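Local atomic coordinates of race-specific elicitor A4 (Passalora fulva, PDB entry 6BN0), a protein that binds chitin of the fungal cell wall as a secreted effector and elicits a hypersensitive response in tomato plants carrying Cf-4. Residues T14-P19 and C36-E41; D28-Y33 and T74-T79. All coordinates share one frame; numbering follows the deposited sequence.

Contact 1 of 2, residues T14-P19 and C36-E41. With NAG (2-acetamido-2-deoxy-beta-D-glucopyranose), chain E; NAG (2-acetamido-2-deoxy-beta-D-glucopyranose), chain B; NAG (2-acetamido-2-deoxy-beta-D-glucopyranose), chain C.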
# COMPACT_ATOMS: atom_id res chain seq x y z
N THR A 14 0.42 15.38 -6.17
CA THR A 14 -0.03 14.00 -6.12
C THR A 14 -1.33 13.83 -5.36
O THR A 14 -1.98 12.79 -5.51
CB THR A 14 1.03 13.12 -5.45
OG1 THR A 14 1.01 13.38 -4.04
CG2 THR A 14 2.43 13.41 -5.99
N LYS A 15 -1.69 14.82 -4.55
CA LYS A 15 -2.81 14.75 -3.60
C LYS A 15 -2.64 13.56 -2.65
O LYS A 15 -3.62 13.11 -2.04
CB LYS A 15 -4.16 14.67 -4.35
CG LYS A 15 -4.18 15.55 -5.62
CD LYS A 15 -5.26 16.57 -5.56
CE LYS A 15 -5.20 17.57 -6.73
NZ LYS A 15 -4.26 18.70 -6.47
N CYS A 16 -1.41 13.08 -2.53
CA CYS A 16 -1.03 11.95 -1.67
C CYS A 16 -1.86 10.69 -1.96
O CYS A 16 -2.07 9.85 -1.08
CB CYS A 16 -1.11 12.34 -0.20
SG CYS A 16 -0.10 13.85 0.15
N MET A 17 -2.30 10.54 -3.22
CA MET A 17 -3.22 9.49 -3.62
C MET A 17 -2.54 8.20 -4.05
O MET A 17 -3.10 7.12 -3.83
CB MET A 17 -4.11 9.98 -4.77
CG MET A 17 -5.43 9.22 -4.92
SD MET A 17 -6.73 9.89 -3.85
CE MET A 17 -7.06 11.47 -4.61
N GLY A 18 -1.37 8.27 -4.67
CA GLY A 18 -0.73 7.11 -5.25
C GLY A 18 0.05 6.29 -4.23
O GLY A 18 0.28 6.71 -3.09
N PRO A 19 0.47 5.10 -4.65
CA PRO A 19 1.04 4.12 -3.70
C PRO A 19 2.39 4.51 -3.15
O PRO A 19 2.80 3.93 -2.13
CB PRO A 19 1.18 2.83 -4.53
CG PRO A 19 0.50 3.09 -5.84
CD PRO A 19 0.16 4.53 -5.98
N CYS A 36 1.59 11.63 4.71
CA CYS A 36 0.97 12.95 4.79
C CYS A 36 -0.51 12.88 4.41
O CYS A 36 -0.86 12.25 3.42
CB CYS A 36 1.71 13.93 3.88
SG CYS A 36 3.48 13.93 4.24
N VAL A 37 -1.36 13.51 5.20
CA VAL A 37 -2.78 13.59 4.89
C VAL A 37 -3.08 15.02 4.47
O VAL A 37 -2.97 15.94 5.28
CB VAL A 37 -3.65 13.18 6.09
CG1 VAL A 37 -5.16 13.42 5.79
CG2 VAL A 37 -3.37 11.70 6.50
N PRO A 38 -3.49 15.26 3.22
CA PRO A 38 -3.76 16.65 2.80
C PRO A 38 -4.83 17.31 3.65
O PRO A 38 -5.81 16.68 4.02
CB PRO A 38 -4.21 16.51 1.33
CG PRO A 38 -3.54 15.23 0.88
CD PRO A 38 -3.59 14.31 2.10
N LEU A 39 -4.61 18.58 4.00
CA LEU A 39 -5.59 19.32 4.78
C LEU A 39 -6.28 20.40 3.99
O LEU A 39 -7.33 20.88 4.43
CB LEU A 39 -4.93 19.96 6.02
CG LEU A 39 -4.45 18.94 7.05
CD1 LEU A 39 -3.71 19.62 8.23
CD2 LEU A 39 -5.62 18.07 7.54
N ASP A 40 -5.74 20.78 2.84
CA ASP A 40 -6.33 21.85 2.03
C ASP A 40 -5.72 21.79 0.64
O ASP A 40 -4.87 20.95 0.34
CB ASP A 40 -6.11 23.22 2.68
CG ASP A 40 -4.63 23.53 2.93
OD1 ASP A 40 -3.75 23.01 2.20
OD2 ASP A 40 -4.34 24.32 3.86
N GLU A 41 -6.13 22.74 -0.19
CA GLU A 41 -5.72 22.81 -1.59
C GLU A 41 -4.33 23.39 -1.78
O GLU A 41 -3.79 23.31 -2.89
CB GLU A 41 -6.74 23.67 -2.36
CG GLU A 41 -7.04 23.20 -3.76
CD GLU A 41 -8.32 23.83 -4.31
OE1 GLU A 41 -8.31 25.03 -4.68
OE2 GLU A 41 -9.35 23.13 -4.37
C1 NAG E . -5.43 7.31 -0.38
C2 NAG E . -4.26 6.97 0.52
C3 NAG E . -3.29 6.02 -0.20
C4 NAG E . -4.04 4.82 -0.80
C5 NAG E . -5.24 5.30 -1.64
C6 NAG E . -6.14 4.18 -2.14
C7 NAG E . -3.64 8.67 2.20
C8 NAG E . -2.88 9.97 2.45
N2 NAG E . -3.57 8.18 0.95
O3 NAG E . -2.36 5.57 0.79
O4 NAG E . -3.15 4.15 -1.68
O5 NAG E . -6.07 6.12 -0.80
O6 NAG E . -6.51 3.34 -1.06
O7 NAG E . -4.27 8.10 3.09
C1 NAG B . -2.44 3.08 -1.07
C2 NAG B . -2.25 2.04 -2.18
C3 NAG B . -1.31 0.91 -1.73
C4 NAG B . -0.02 1.48 -1.11
C5 NAG B . -0.35 2.52 -0.05
C6 NAG B . 0.90 3.24 0.45
C7 NAG B . -4.00 1.50 -3.83
C8 NAG B . -5.39 0.97 -4.04
N2 NAG B . -3.55 1.51 -2.58
O3 NAG B . -0.96 0.18 -2.90
O4 NAG B . 0.72 0.48 -0.43
O5 NAG B . -1.19 3.53 -0.63
O6 NAG B . 0.60 4.28 1.39
O7 NAG B . -3.31 1.91 -4.77
C1 NAG C . -9.61 10.42 -0.02
C2 NAG C . -9.66 9.12 -0.84
C3 NAG C . -8.57 8.15 -0.38
C4 NAG C . -7.21 8.85 -0.33
C5 NAG C . -7.32 10.17 0.44
C6 NAG C . -6.04 10.98 0.47
C7 NAG C . -11.62 7.97 -1.76
C8 NAG C . -12.96 7.39 -1.45
N2 NAG C . -10.97 8.51 -0.72
O1 NAG C . -10.55 11.30 -0.53
O3 NAG C . -8.52 7.02 -1.24
O4 NAG C . -6.31 8.06 0.42
O5 NAG C . -8.34 10.99 -0.15
O6 NAG C . -5.59 11.32 -0.84
O7 NAG C . -11.13 7.94 -2.88

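Contact 2 of 2, residues D28-Y33 and T74-T79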
# COMPACT_ATOMS: atom_id res chain seq x y z
N ASP A 28 12.68 9.22 14.08
CA ASP A 28 12.82 8.53 15.36
C ASP A 28 13.05 7.03 15.22
O ASP A 28 13.51 6.38 16.17
CB ASP A 28 11.57 8.75 16.21
CG ASP A 28 11.40 10.21 16.63
OD1 ASP A 28 12.43 10.89 16.91
OD2 ASP A 28 10.24 10.68 16.68
N SER A 29 12.72 6.45 14.06
CA SER A 29 12.65 5.00 14.06
C SER A 29 12.69 4.50 12.62
O SER A 29 12.18 5.14 11.72
CB SER A 29 11.39 4.54 14.81
OG SER A 29 10.54 3.70 14.05
N CYS A 30 13.39 3.38 12.43
CA CYS A 30 13.54 2.76 11.13
C CYS A 30 12.40 1.82 10.78
O CYS A 30 12.33 1.37 9.65
CB CYS A 30 14.86 1.98 11.09
SG CYS A 30 16.30 3.13 10.99
N THR A 31 11.54 1.48 11.73
CA THR A 31 10.45 0.54 11.46
C THR A 31 9.11 1.24 11.28
O THR A 31 8.07 0.62 11.42
CB THR A 31 10.36 -0.50 12.56
OG1 THR A 31 10.05 0.18 13.78
CG2 THR A 31 11.66 -1.25 12.71
N THR A 32 9.12 2.54 11.04
CA THR A 32 7.92 3.30 10.78
C THR A 32 8.25 4.25 9.64
O THR A 32 9.40 4.33 9.19
CB THR A 32 7.45 4.10 12.00
OG1 THR A 32 8.51 5.00 12.41
CG2 THR A 32 7.04 3.15 13.16
N TYR A 33 7.22 4.92 9.13
CA TYR A 33 7.44 5.97 8.14
C TYR A 33 6.37 7.03 8.40
O TYR A 33 5.49 6.85 9.24
CB TYR A 33 7.39 5.40 6.71
CG TYR A 33 6.07 4.68 6.38
CD1 TYR A 33 5.85 3.37 6.79
CD2 TYR A 33 5.05 5.34 5.65
CE1 TYR A 33 4.65 2.70 6.48
CE2 TYR A 33 3.86 4.68 5.33
CZ TYR A 33 3.67 3.36 5.75
OH TYR A 33 2.48 2.70 5.50
N THR A 74 16.94 2.00 4.05
CA THR A 74 17.75 3.20 4.19
C THR A 74 17.93 3.60 5.67
O THR A 74 18.28 4.74 5.98
CB THR A 74 17.14 4.35 3.36
OG1 THR A 74 15.75 4.48 3.67
CG2 THR A 74 17.32 4.13 1.82
N CYS A 75 17.71 2.68 6.59
CA CYS A 75 18.00 2.93 7.99
C CYS A 75 19.44 3.45 8.11
O CYS A 75 20.35 2.84 7.52
CB CYS A 75 17.81 1.65 8.81
SG CYS A 75 17.91 1.88 10.66
N PRO A 76 19.68 4.55 8.82
CA PRO A 76 21.07 5.01 9.00
C PRO A 76 21.89 4.09 9.88
O PRO A 76 23.12 4.22 9.89
CB PRO A 76 20.91 6.38 9.64
CG PRO A 76 19.49 6.55 9.97
CD PRO A 76 18.73 5.32 9.63
N VAL A 77 21.27 3.21 10.65
CA VAL A 77 21.98 2.27 11.53
C VAL A 77 22.24 0.98 10.77
O VAL A 77 21.29 0.27 10.41
CB VAL A 77 21.17 1.99 12.81
CG1 VAL A 77 21.94 1.05 13.77
CG2 VAL A 77 20.81 3.30 13.52
N LYS A 78 23.52 0.65 10.52
CA LYS A 78 23.84 -0.47 9.64
C LYS A 78 25.03 -1.29 10.14
O LYS A 78 25.64 -0.99 11.18
CB LYS A 78 24.12 0.03 8.22
CG LYS A 78 22.90 0.56 7.47
CD LYS A 78 22.01 -0.56 6.97
CE LYS A 78 20.90 0.02 6.13
NZ LYS A 78 19.97 -1.04 5.70
N THR A 79 25.40 -2.28 9.33
CA THR A 79 26.47 -3.29 9.54
C THR A 79 26.02 -4.28 10.59
O THR A 79 25.32 -5.24 10.26
CB THR A 79 27.84 -2.68 9.94
OG1 THR A 79 27.90 -2.44 11.35
CG2 THR A 79 28.13 -1.40 9.17

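Contact 1 of 2, residues T14-P19 and C36-E41
Part of the glycan-binding site of this CBM14 domain is built here, where the loop of residues 14-19 packs against the end of strand 32-38 through Cys16, Cys36 and Pro38. The CB of Cys16 lies 3.6 Å from Cys36 O, and its sulfur touches the CB of Cys36 and the CG corner of the Pro38 ring, with Cys16 SG 3.8 Å from Pro38 CG. A chi1 of -55° sets that sulfur beside its own backbone N and anti to the carbonyl carbon, and from there it is bonded to Cys22; Cys36, in turn, is bonded to Cys6. Pro38 also brings CG to 3.6 Å from Lys15 O, so the proline ring rests against both residues at the middle of the turn.

The type I' beta turn from Thr14 to Met17 begins on the last residue of helix 8-14. Its start is an ST turn, in which Cys16 N donates to Thr14 OG1 over 2.9 Å, and the same hydroxyl is also hydrogen-bonded to Glu10 O. Cys16 O accepts an almost straight bond from the acetamido nitrogen N2 of the chain E NAG (3.0 Å, 173°). Lys15 O accepts from O6 of the chain C NAG at 2.9 Å. Met17, its chain bent at chi2 and chi3, lays SD 3.7 Å from C4 of that same NAG.

The hydrogen bonds from this loop to sugar thus use main-chain carbonyls, in a turn that the Cys16-Cys22 disulfide ties down at its middle. The bond to N2 is consistent with recognition of the acetamido group, whose methyl C8 lies 3.2 Å from Cys36 O. That buried carbonyl meets carbon atoms, this methyl and Cys16 CB, and has no hydrogen-bonding partner in the model.

Contact 2 of 2, residues D28-Y33 and T74-T79
This is a disulfide cross-link, tying residues 28-33, which run into strand 32-38, to the C-terminal end of this chain, past strand 66-68. Cys30 SG and Cys75 SG are 2.1 Å apart, and the bridge turns through a chi3 of 83°, close to the 90° that a relaxed disulfide prefers. The two half-cystines reach it differently: in Cys75 the sulfur stands anti to the backbone N (chi1 -172°), whereas in Cys30 it lies beside the backbone N. The CA atoms of Cys30 and Cys75 come within 5.5 Å of each other. Beyond the covalent bond the packing is slight: Pro76, next after the bridge, sets the CD end of its ring 3.5 Å from Cys30 SG.

Each side also makes polar contacts of its own. On the first, the hydroxyls of Ser29 and Thr32 are hydrogen-bonded to each other (OG to OG1, 2.9 Å), spanning the bend that carries Cys30, and Thr32 OG1 also meets Asn26 ND2. On the other, Cys75 N is hydrogen-bonded to Ser73 OG. Trp58 of strand 57-59 joins the two sides, sharing backbone hydrogen bonds with both Cys30 and Thr74 and stacking its ring with that of Tyr33.

With about 119 Å² buried in all, both sides summed, and only Pro76 touching besides the cysteines, the covalent link carries most of the direct contact, and its near-perpendicular torsion gives no sign of strain in the bridge.

Contacts 1 and 2 lie on opposite sides of the chain's centre, their own centres about 24 Å apart, and both use strand 32-38. The segments alternate along the sequence and do not touch between contacts beyond adjoining there. Their relation to chitin differs: in contact 1 Lys15 O and Cys16 O hydrogen-bond sugar, whereas the side chain of Cys30 in contact 2 is about 13 Å from a bound NAG. Tyr33, three residues on from Cys30, nevertheless belongs to the glycan pocket, as do Cys36 and Val37 further along the strand. A disulfide lies near each end of the strand: Cys30-Cys75 joins the two segments of contact 2, whereas Cys36 is bonded to Cys6, outside contact 1.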